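Local coordinates for protein lantibiotic dehydratase (Microbispora corallina, PDB 5EHK) that probably dehydrates serine and threonine residues of the NAI-107 precursor peptide in a tRNA-dependent way during lantibiotic biosynthesis, at residues E380-R383 and T384-R388; R684-L687 and A688-W692. All coordinates share one frame; numbering follows the deposited sequence.

Overall arrangement
Both contacts are local, each within one continuous run of residues, so neither closes a long loop. Contact 1 comes first along the chain, in the opening turns of helix 380-395, directly after strand 366-379. Contact 2 follows some 300 residues later, at a corner in strand 685-693, which forms a hairpin with strand 676-682. They lie in series, neither nesting nor crossing, with centres about 17 Å apart. They also meet. Glu385 OE2 of contact 1 probably accepts hydrogen bonds from Thr685 OG1 (2.9 Å) and Arg684 N (3.1 Å) of contact 2. The helix is thus tied to the start of the strand, beside strand 521-524.

Contact 1. Residues E380-R383 and T384-R388; sequences EVVR and TEIER
The chain runs as a regular helical turn, with Thr384, Glu385, Ile386 and Glu387 N each bonded to the carbonyl oxygen four residues back. The bond from Ile386 N to Val382 O is 3.0 Å long and nearly straight at 169°. Arg383 and Glu387 lie side by side, one turn apart, and point the same way. CG of Arg383 is anti to its backbone N (chi1 -176°), which sends the chain along Glu387. Glu387 OE2 stands 3.5 Å from Arg383 CG and makes a long salt bridge of 3.8 Å to Arg383 NE. The two charged planes are 71° apart, so this is no flat two-pronged pair. Glu380 meets the guanidinium at NH1. Glu380 OE2 sits in the guanidinium plane at its edge and forms a salt bridge of 2.8 Å with Arg383 NH1. Further partners are Asp10 for Arg383 NH2, and Ala8 N and Arg793 for Glu387. On another side of the helix, Val382 CG1 meets Ile386 CD1 at 4.0 Å, and Ile386 also packs on Val522 and Val788. The arrangement is a salt-bridge network of spacing i, i+3 and i+7 along one helix, joining helix 380-395 to the N-terminal strand 6-17.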
# COMPACT_ATOMS: atom_id res chain seq x y z
N GLU A 380 30.09 -34.47 -18.65
CA GLU A 380 28.65 -34.38 -18.74
C GLU A 380 27.91 -34.50 -17.40
O GLU A 380 26.78 -34.04 -17.28
CB GLU A 380 28.15 -35.44 -19.72
CG GLU A 380 28.59 -35.23 -21.14
CD GLU A 380 28.00 -33.97 -21.75
OE1 GLU A 380 26.85 -33.62 -21.36
OE2 GLU A 380 28.68 -33.33 -22.59
N VAL A 381 28.53 -35.09 -16.40
CA VAL A 381 27.80 -35.29 -15.14
C VAL A 381 27.52 -33.93 -14.51
O VAL A 381 26.49 -33.73 -13.87
CB VAL A 381 28.56 -36.24 -14.15
CG1 VAL A 381 29.88 -35.63 -13.69
CG2 VAL A 381 27.68 -36.63 -12.96
N VAL A 382 28.44 -32.98 -14.72
CA VAL A 382 28.27 -31.64 -14.20
C VAL A 382 27.19 -30.87 -14.95
O VAL A 382 26.31 -30.27 -14.33
CB VAL A 382 29.59 -30.86 -14.23
CG1 VAL A 382 29.33 -29.37 -13.95
CG2 VAL A 382 30.56 -31.45 -13.22
N ARG A 383 27.24 -30.91 -16.28
CA ARG A 383 26.18 -30.32 -17.10
C ARG A 383 24.79 -30.77 -16.66
O ARG A 383 23.84 -30.00 -16.67
CB ARG A 383 26.38 -30.69 -18.57
CG ARG A 383 25.39 -30.05 -19.53
CD ARG A 383 25.20 -30.92 -20.75
NE ARG A 383 25.14 -30.15 -21.99
CZ ARG A 383 25.99 -30.30 -23.01
NH1 ARG A 383 26.99 -31.17 -22.94
NH2 ARG A 383 25.84 -29.56 -24.10
N THR A 384 24.67 -32.01 -16.23
CA THR A 384 23.39 -32.53 -15.76
C THR A 384 23.01 -32.00 -14.38
O THR A 384 21.83 -31.84 -14.07
CB THR A 384 23.37 -34.07 -15.82
OG1 THR A 384 23.26 -34.44 -17.20
CG2 THR A 384 22.19 -34.67 -15.04
N GLU A 385 24.02 -31.73 -13.55
CA GLU A 385 23.77 -31.20 -12.21
C GLU A 385 23.16 -29.82 -12.38
O GLU A 385 22.06 -29.54 -11.90
CB GLU A 385 25.06 -31.14 -11.38
CG GLU A 385 24.88 -30.81 -9.88
CD GLU A 385 23.95 -31.77 -9.11
OE1 GLU A 385 24.20 -33.00 -9.08
OE2 GLU A 385 22.98 -31.28 -8.50
N ILE A 386 23.87 -28.98 -13.12
CA ILE A 386 23.42 -27.64 -13.39
C ILE A 386 22.05 -27.61 -14.03
O ILE A 386 21.21 -26.83 -13.62
CB ILE A 386 24.43 -26.92 -14.26
CG1 ILE A 386 25.78 -26.88 -13.54
CG2 ILE A 386 23.93 -25.52 -14.63
CD1 ILE A 386 26.86 -26.25 -14.33
N GLU A 387 21.78 -28.49 -14.97
CA GLU A 387 20.45 -28.51 -15.56
C GLU A 387 19.36 -28.87 -14.55
O GLU A 387 18.24 -28.36 -14.64
CB GLU A 387 20.38 -29.48 -16.73
CG GLU A 387 21.27 -29.05 -17.86
CD GLU A 387 21.28 -30.05 -19.00
OE1 GLU A 387 20.66 -31.12 -18.85
OE2 GLU A 387 21.95 -29.78 -20.02
N ARG A 388 19.68 -29.73 -13.59
CA ARG A 388 18.69 -30.16 -12.60
C ARG A 388 18.48 -29.04 -11.56
O ARG A 388 17.41 -28.88 -11.00
CB ARG A 388 19.14 -31.46 -11.91
CG ARG A 388 18.86 -32.75 -12.71
CD ARG A 388 18.96 -34.03 -11.85
NE ARG A 388 17.68 -34.38 -11.22
CZ ARG A 388 17.31 -35.61 -10.86
NH1 ARG A 388 18.12 -36.64 -11.05
NH2 ARG A 388 16.12 -35.80 -10.30

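Contact 2. Residues R684-L687 and A688-W692; sequences RTLL and AAPLW
Leu686 and Pro690 are brought together by backbone torsions near the corner at Leu687. Leu687 has helix-like values (phi -61°, psi -31°), between extended residues before and after it. This bend turns the chain so that the Leu686 side chain comes alongside residues 688 to 690. Leu686 CG lies 3.8 Å from Ala688 O, and the CD2 branch of Leu686 makes the apolar contact with the proline ring. Leu686 CD2 is 4.1 Å from Pro690 CD and 4.2 Å from Ala689 CA. The other branch stays back, with Leu686 CD1 6.0 Å from Pro690 CD. The leucine side chain and the ring cross at about a right angle, and one methyl group meets one ring carbon. The next ring carbon is already further off, with Pro690 CG 4.9 Å from Leu686 CD2. The contact is therefore small and apolar. No hydrogen bond joins 684-687 to 688-692.

The corner breaks strand 685-693, the second strand of a beta hairpin with strand 676-682. The chain changes partner strand at Leu687. Before the corner, Arg684 and Leu686 make backbone hydrogen bonds with strand 521-524, through Val522 and Leu524. After it, Ala688 and Leu691 bond to Val680 and Leu677 of the hairpin partner.

The Ala688 methyl, CB, lies against the carbonyl carbon of Leu687 and also meets Trp666. Ala688 thus touches both residues before it, Leu687 through its methyl and Leu686 through its carbonyl oxygen. The Pro690 ring packs on Phe676, whose ring also meets that of Trp692 with planes at about 40°.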
# COMPACT_ATOMS: atom_id res chain seq x y z
N ARG A 684 24.09 -32.20 -5.71
CA ARG A 684 25.48 -31.75 -5.64
C ARG A 684 25.55 -30.22 -5.69
O ARG A 684 26.65 -29.63 -5.67
CB ARG A 684 26.29 -32.37 -6.78
CG ARG A 684 26.31 -33.89 -6.66
CD ARG A 684 27.21 -34.64 -7.63
NE ARG A 684 26.82 -36.05 -7.59
CZ ARG A 684 26.43 -36.75 -8.65
NH1 ARG A 684 26.38 -36.17 -9.84
NH2 ARG A 684 26.08 -38.03 -8.51
N THR A 685 24.37 -29.59 -5.80
CA THR A 685 24.27 -28.13 -5.94
C THR A 685 23.89 -27.33 -4.68
O THR A 685 22.89 -27.60 -4.02
CB THR A 685 23.22 -27.74 -7.01
OG1 THR A 685 23.52 -28.39 -8.25
CG2 THR A 685 23.23 -26.26 -7.24
N LEU A 686 24.71 -26.33 -4.38
CA LEU A 686 24.41 -25.31 -3.38
C LEU A 686 23.60 -24.15 -4.00
O LEU A 686 24.17 -23.24 -4.62
CB LEU A 686 25.71 -24.78 -2.77
CG LEU A 686 25.91 -25.01 -1.27
CD1 LEU A 686 25.99 -26.50 -0.99
CD2 LEU A 686 27.18 -24.28 -0.80
N LEU A 687 22.28 -24.21 -3.86
CA LEU A 687 21.40 -23.15 -4.34
C LEU A 687 21.70 -21.81 -3.65
O LEU A 687 21.54 -20.75 -4.25
CB LEU A 687 19.93 -23.53 -4.09
CG LEU A 687 19.47 -24.82 -4.75
CD1 LEU A 687 18.03 -25.17 -4.38
CD2 LEU A 687 19.62 -24.71 -6.26
N ALA A 688 22.15 -21.87 -2.40
CA ALA A 688 22.53 -20.69 -1.65
C ALA A 688 23.68 -21.09 -0.75
O ALA A 688 23.65 -22.17 -0.16
CB ALA A 688 21.36 -20.17 -0.83
N ALA A 689 24.69 -20.24 -0.66
CA ALA A 689 25.85 -20.46 0.20
C ALA A 689 25.50 -20.23 1.68
O ALA A 689 24.48 -19.62 2.00
CB ALA A 689 26.99 -19.54 -0.23
N PRO A 690 26.33 -20.76 2.60
CA PRO A 690 26.06 -20.45 4.01
C PRO A 690 26.38 -18.99 4.31
O PRO A 690 27.17 -18.37 3.60
CB PRO A 690 27.01 -21.40 4.77
CG PRO A 690 27.32 -22.47 3.80
CD PRO A 690 27.38 -21.78 2.47
N LEU A 691 25.76 -18.48 5.37
CA LEU A 691 25.59 -17.04 5.55
C LEU A 691 25.71 -16.51 6.99
O LEU A 691 24.94 -16.90 7.87
CB LEU A 691 24.20 -16.73 5.07
CG LEU A 691 24.19 -15.73 3.96
CD1 LEU A 691 22.77 -15.72 3.39
CD2 LEU A 691 24.61 -14.41 4.59
N TRP A 692 26.63 -15.58 7.22
CA TRP A 692 26.78 -14.98 8.55
C TRP A 692 26.54 -13.47 8.54
O TRP A 692 27.25 -12.74 7.84
CB TRP A 692 28.19 -15.24 9.12
CG TRP A 692 28.41 -16.63 9.59
CD1 TRP A 692 28.14 -17.12 10.82
CD2 TRP A 692 28.94 -17.72 8.83
NE1 TRP A 692 28.47 -18.45 10.89
CE2 TRP A 692 28.96 -18.85 9.67
CE3 TRP A 692 29.40 -17.86 7.51
CZ2 TRP A 692 29.42 -20.09 9.25
CZ3 TRP A 692 29.84 -19.09 7.10
CH2 TRP A 692 29.85 -20.19 7.96